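Local coordinates for penicillin-binding protein PbpB (Mycobacterium tuberculosis, PDB 6KGU) that cross-links the peptides of peptidoglycan during cell wall synthesis and binds beta-lactam antibiotics such as aztreonam, at residues 491-499 against 511-519. Numbering follows the deposited sequence. Where two conformers were deposited one is given.
Sequences DDVYWITFA and IGIMLDNPA
Strands 493-499 and 511-516 run antiparallel, with axes 4.6 Å apart at closest approach, and Ile496 pairs with Leu515 and Phe498 with Ile513 through two backbone hydrogen bonds each. In the first pair, Leu515 N reaches Ile496 O at 2.7 Å and the return bond from Ile496 N to Leu515 O is nearly straight (169°). Beyond Asp516 the strand ends, and the positive phi of Asn517, a conformation asparagine tolerates well, turns the chain. The side chain of Asn517 then supplies the acceptor that a strand carbonyl would have given: with CG anti to the backbone N (chi1 -167°), OD1 accepts Tyr494 N at 3.3 Å from above the amide plane, while Asn517 N returns a weak bond to Tyr494 O. Val493 crosses this amide at about a right angle, laying CG1 against Asn517 CG at 3.5 Å.

Trp495, Thr497 and Met514 share one face. In the conformer given, one of two for Met514, bends at chi2 and chi3 bring its flexible thioether toward the indole, SD lying 3.6 Å from Trp495 CD1 in an oblique Met-aromatic contact, and its CG packs on the methyl CG2 of Thr497. The other face is apolar: branched Ile496 sets CB against Leu515 CB and CG1 against the rigid ring of Pro518 (CD at 3.5 Å), while Ile513 packs on Leu533 of helix 531-544.

This is a beta hairpin in the central antiparallel sheet of the penicillin-binding transpeptidase fold. Strand 493-502 also pairs with strand 473-483, which carries Lys475 of a probable KTG motif. Thr497 lies about 6 Å, between side chains, from Ser269, the probable acylated nucleophile, and Tyr494 touches the bound aztreonam, so the open end of the hairpin, away from its turn, borders the antibiotic pocket.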
loop_
_atom_site.group_PDB
_atom_site.type_symbol
_atom_site.label_atom_id
_atom_site.label_comp_id
_atom_site.label_asym_id
_atom_site.label_seq_id
_atom_site.Cartn_x
_atom_site.Cartn_y
_atom_site.Cartn_z
ATOM N N ASP A 491 -1.047 16.460 -19.166
ATOM C CA ASP A 491 -2.266 16.075 -19.853
ATOM C C ASP A 491 -2.433 14.564 -19.893
ATOM O O ASP A 491 -3.566 14.065 -19.858
ATOM C CB ASP A 491 -2.242 16.651 -21.277
ATOM C CG ASP A 491 -3.452 16.258 -22.102
ATOM O OD1 ASP A 491 -4.562 16.752 -21.809
ATOM O OD2 ASP A 491 -3.289 15.478 -23.067
ATOM N N ASP A 492 -1.312 13.824 -19.918
ATOM C CA ASP A 492 -1.345 12.396 -20.207
ATOM C C ASP A 492 -0.287 11.621 -19.423
ATOM O O ASP A 492 0.246 10.628 -19.927
ATOM C CB ASP A 492 -1.146 12.160 -21.707
ATOM C CG ASP A 492 0.133 12.800 -22.231
ATOM O OD1 ASP A 492 0.523 13.870 -21.715
ATOM O OD2 ASP A 492 0.752 12.229 -23.154
ATOM N N VAL A 493 0.035 12.054 -18.207
ATOM C CA VAL A 493 0.976 11.358 -17.333
ATOM C C VAL A 493 0.246 11.060 -16.029
ATOM O O VAL A 493 -0.217 11.992 -15.358
ATOM C CB VAL A 493 2.238 12.199 -17.078
ATOM C CG1 VAL A 493 3.251 11.415 -16.261
ATOM C CG2 VAL A 493 2.833 12.671 -18.399
ATOM N N TYR A 494 0.146 9.770 -15.666
ATOM C CA TYR A 494 -0.693 9.341 -14.546
ATOM C C TYR A 494 0.064 8.552 -13.490
ATOM O O TYR A 494 1.037 7.852 -13.783
ATOM C CB TYR A 494 -1.843 8.462 -15.005
ATOM C CG TYR A 494 -2.581 9.003 -16.186
ATOM C CD1 TYR A 494 -2.793 8.221 -17.307
ATOM C CD2 TYR A 494 -3.069 10.299 -16.179
ATOM C CE1 TYR A 494 -3.471 8.717 -18.399
ATOM C CE2 TYR A 494 -3.742 10.804 -17.254
ATOM C CZ TYR A 494 -3.940 10.010 -18.363
ATOM O OH TYR A 494 -4.615 10.522 -19.440
ATOM N N TRP A 495 -0.404 8.674 -12.245
ATOM C CA TRP A 495 -0.206 7.645 -11.238
ATOM C C TRP A 495 -1.418 6.732 -11.279
ATOM O O TRP A 495 -2.545 7.194 -11.069
ATOM C CB TRP A 495 -0.075 8.209 -9.829
ATOM C CG TRP A 495 1.235 8.747 -9.495
ATOM C CD1 TRP A 495 2.447 8.093 -9.522
ATOM C CD2 TRP A 495 1.499 10.070 -9.049
ATOM N NE1 TRP A 495 3.453 8.946 -9.136
ATOM C CE2 TRP A 495 2.898 10.167 -8.833
ATOM C CE3 TRP A 495 0.689 11.191 -8.812
ATOM C CZ2 TRP A 495 3.500 11.341 -8.392
ATOM C CZ3 TRP A 495 1.292 12.357 -8.367
ATOM C CH2 TRP A 495 2.686 12.424 -8.164
ATOM N N ILE A 496 -1.180 5.446 -11.521
ATOM C CA ILE A 496 -2.208 4.412 -11.488
ATOM C C ILE A 496 -2.100 3.678 -10.157
ATOM O O ILE A 496 -1.010 3.238 -9.776
ATOM C CB ILE A 496 -2.038 3.436 -12.663
ATOM C CG1 ILE A 496 -2.020 4.211 -13.988
ATOM C CG2 ILE A 496 -3.073 2.301 -12.606
ATOM C CD1 ILE A 496 -3.118 5.175 -14.173
ATOM N N THR A 497 -3.228 3.519 -9.469
ATOM C CA THR A 497 -3.290 2.818 -8.195
ATOM C C THR A 497 -4.398 1.782 -8.223
ATOM O O THR A 497 -5.366 1.902 -8.978
ATOM C CB THR A 497 -3.555 3.775 -7.028
ATOM O OG1 THR A 497 -4.671 4.617 -7.340
ATOM C CG2 THR A 497 -2.317 4.636 -6.757
ATOM N N PHE A 498 -4.226 0.743 -7.413
ATOM C CA PHE A 498 -5.309 -0.159 -7.057
ATOM C C PHE A 498 -5.099 -0.551 -5.606
ATOM O O PHE A 498 -3.968 -0.808 -5.187
ATOM C CB PHE A 498 -5.374 -1.436 -7.940
ATOM C CG PHE A 498 -6.689 -2.211 -7.797
ATOM C CD1 PHE A 498 -6.879 -3.113 -6.759
ATOM C CD2 PHE A 498 -7.739 -1.996 -8.680
ATOM C CE1 PHE A 498 -8.079 -3.804 -6.617
ATOM C CE2 PHE A 498 -8.950 -2.673 -8.533
ATOM C CZ PHE A 498 -9.117 -3.577 -7.497
ATOM N N ALA A 499 -6.180 -0.576 -4.839
ATOM C CA ALA A 499 -6.126 -1.106 -3.484
ATOM C C ALA A 499 -7.327 -2.014 -3.324
ATOM O O ALA A 499 -8.432 -1.639 -3.721
ATOM C CB ALA A 499 -6.143 0.002 -2.426
ATOM N N ILE A 511 -4.127 -5.474 -0.386
ATOM C CA ILE A 511 -3.129 -5.323 -1.432
ATOM C C ILE A 511 -3.209 -3.910 -1.990
ATOM O O ILE A 511 -4.275 -3.492 -2.448
ATOM C CB ILE A 511 -3.328 -6.356 -2.551
ATOM C CG1 ILE A 511 -3.197 -7.776 -1.987
ATOM C CG2 ILE A 511 -2.297 -6.085 -3.682
ATOM C CD1 ILE A 511 -3.733 -8.855 -2.893
ATOM N N GLY A 512 -2.084 -3.192 -1.976
ATOM C CA GLY A 512 -1.994 -1.871 -2.594
ATOM C C GLY A 512 -0.916 -1.845 -3.662
ATOM O O GLY A 512 0.175 -2.386 -3.464
ATOM N N ILE A 513 -1.222 -1.206 -4.787
ATOM C CA ILE A 513 -0.353 -1.202 -5.969
ATOM C C ILE A 513 -0.295 0.221 -6.515
ATOM O O ILE A 513 -1.303 0.931 -6.520
ATOM C CB ILE A 513 -0.877 -2.158 -7.071
ATOM C CG1 ILE A 513 -0.861 -3.616 -6.610
ATOM C CG2 ILE A 513 -0.069 -2.029 -8.395
ATOM C CD1 ILE A 513 -1.839 -4.468 -7.400
ATOM N N MET A 514 0.872 0.635 -7.005
ATOM C CA MET A 514 0.967 1.886 -7.739
ATOM C C MET A 514 1.900 1.702 -8.928
ATOM O O MET A 514 2.927 1.032 -8.834
ATOM C CB MET A 514 1.447 3.047 -6.848
ATOM C CG MET A 514 1.457 4.383 -7.583
ATOM S SD MET A 514 2.985 4.682 -8.521
ATOM C CE MET A 514 4.048 5.241 -7.191
ATOM N N LEU A 515 1.502 2.277 -10.065
ATOM C CA LEU A 515 2.282 2.291 -11.303
ATOM C C LEU A 515 2.551 3.731 -11.700
ATOM O O LEU A 515 1.616 4.531 -11.797
ATOM C CB LEU A 515 1.547 1.615 -12.457
ATOM C CG LEU A 515 1.476 0.088 -12.414
ATOM C CD1 LEU A 515 0.428 -0.283 -11.439
ATOM C CD2 LEU A 515 1.141 -0.486 -13.785
ATOM N N ASP A 516 3.814 4.052 -11.966
ATOM C CA ASP A 516 4.202 5.406 -12.346
ATOM C C ASP A 516 4.122 5.511 -13.864
ATOM O O ASP A 516 5.007 5.036 -14.581
ATOM C CB ASP A 516 5.597 5.739 -11.830
ATOM C CG ASP A 516 6.038 7.161 -12.201
ATOM O OD1 ASP A 516 5.345 7.833 -13.000
ATOM O OD2 ASP A 516 7.083 7.610 -11.702
ATOM N N ASN A 517 3.049 6.131 -14.338
ATOM C CA ASN A 517 2.827 6.435 -15.748
ATOM C C ASN A 517 2.999 5.260 -16.716
ATOM O O ASN A 517 3.836 5.317 -17.622
ATOM C CB ASN A 517 3.715 7.596 -16.171
ATOM C CG ASN A 517 3.305 8.158 -17.522
ATOM O OD1 ASN A 517 2.111 8.291 -17.818
ATOM N ND2 ASN A 517 4.278 8.465 -18.349
ATOM N N PRO A 518 2.201 4.205 -16.582
ATOM C CA PRO A 518 2.290 3.104 -17.546
ATOM C C PRO A 518 1.719 3.514 -18.896
ATOM O O PRO A 518 0.803 4.337 -18.989
ATOM C CB PRO A 518 1.446 1.996 -16.902
ATOM C CG PRO A 518 0.406 2.745 -16.113
ATOM C CD PRO A 518 1.093 4.015 -15.625
ATOM N N ALA A 519 2.296 2.942 -19.954
ATOM C CA ALA A 519 1.737 3.090 -21.290
ATOM C C ALA A 519 0.626 2.077 -21.554
ATOM O O ALA A 519 -0.197 2.297 -22.446
ATOM C CB ALA A 519 2.849 2.944 -22.344
#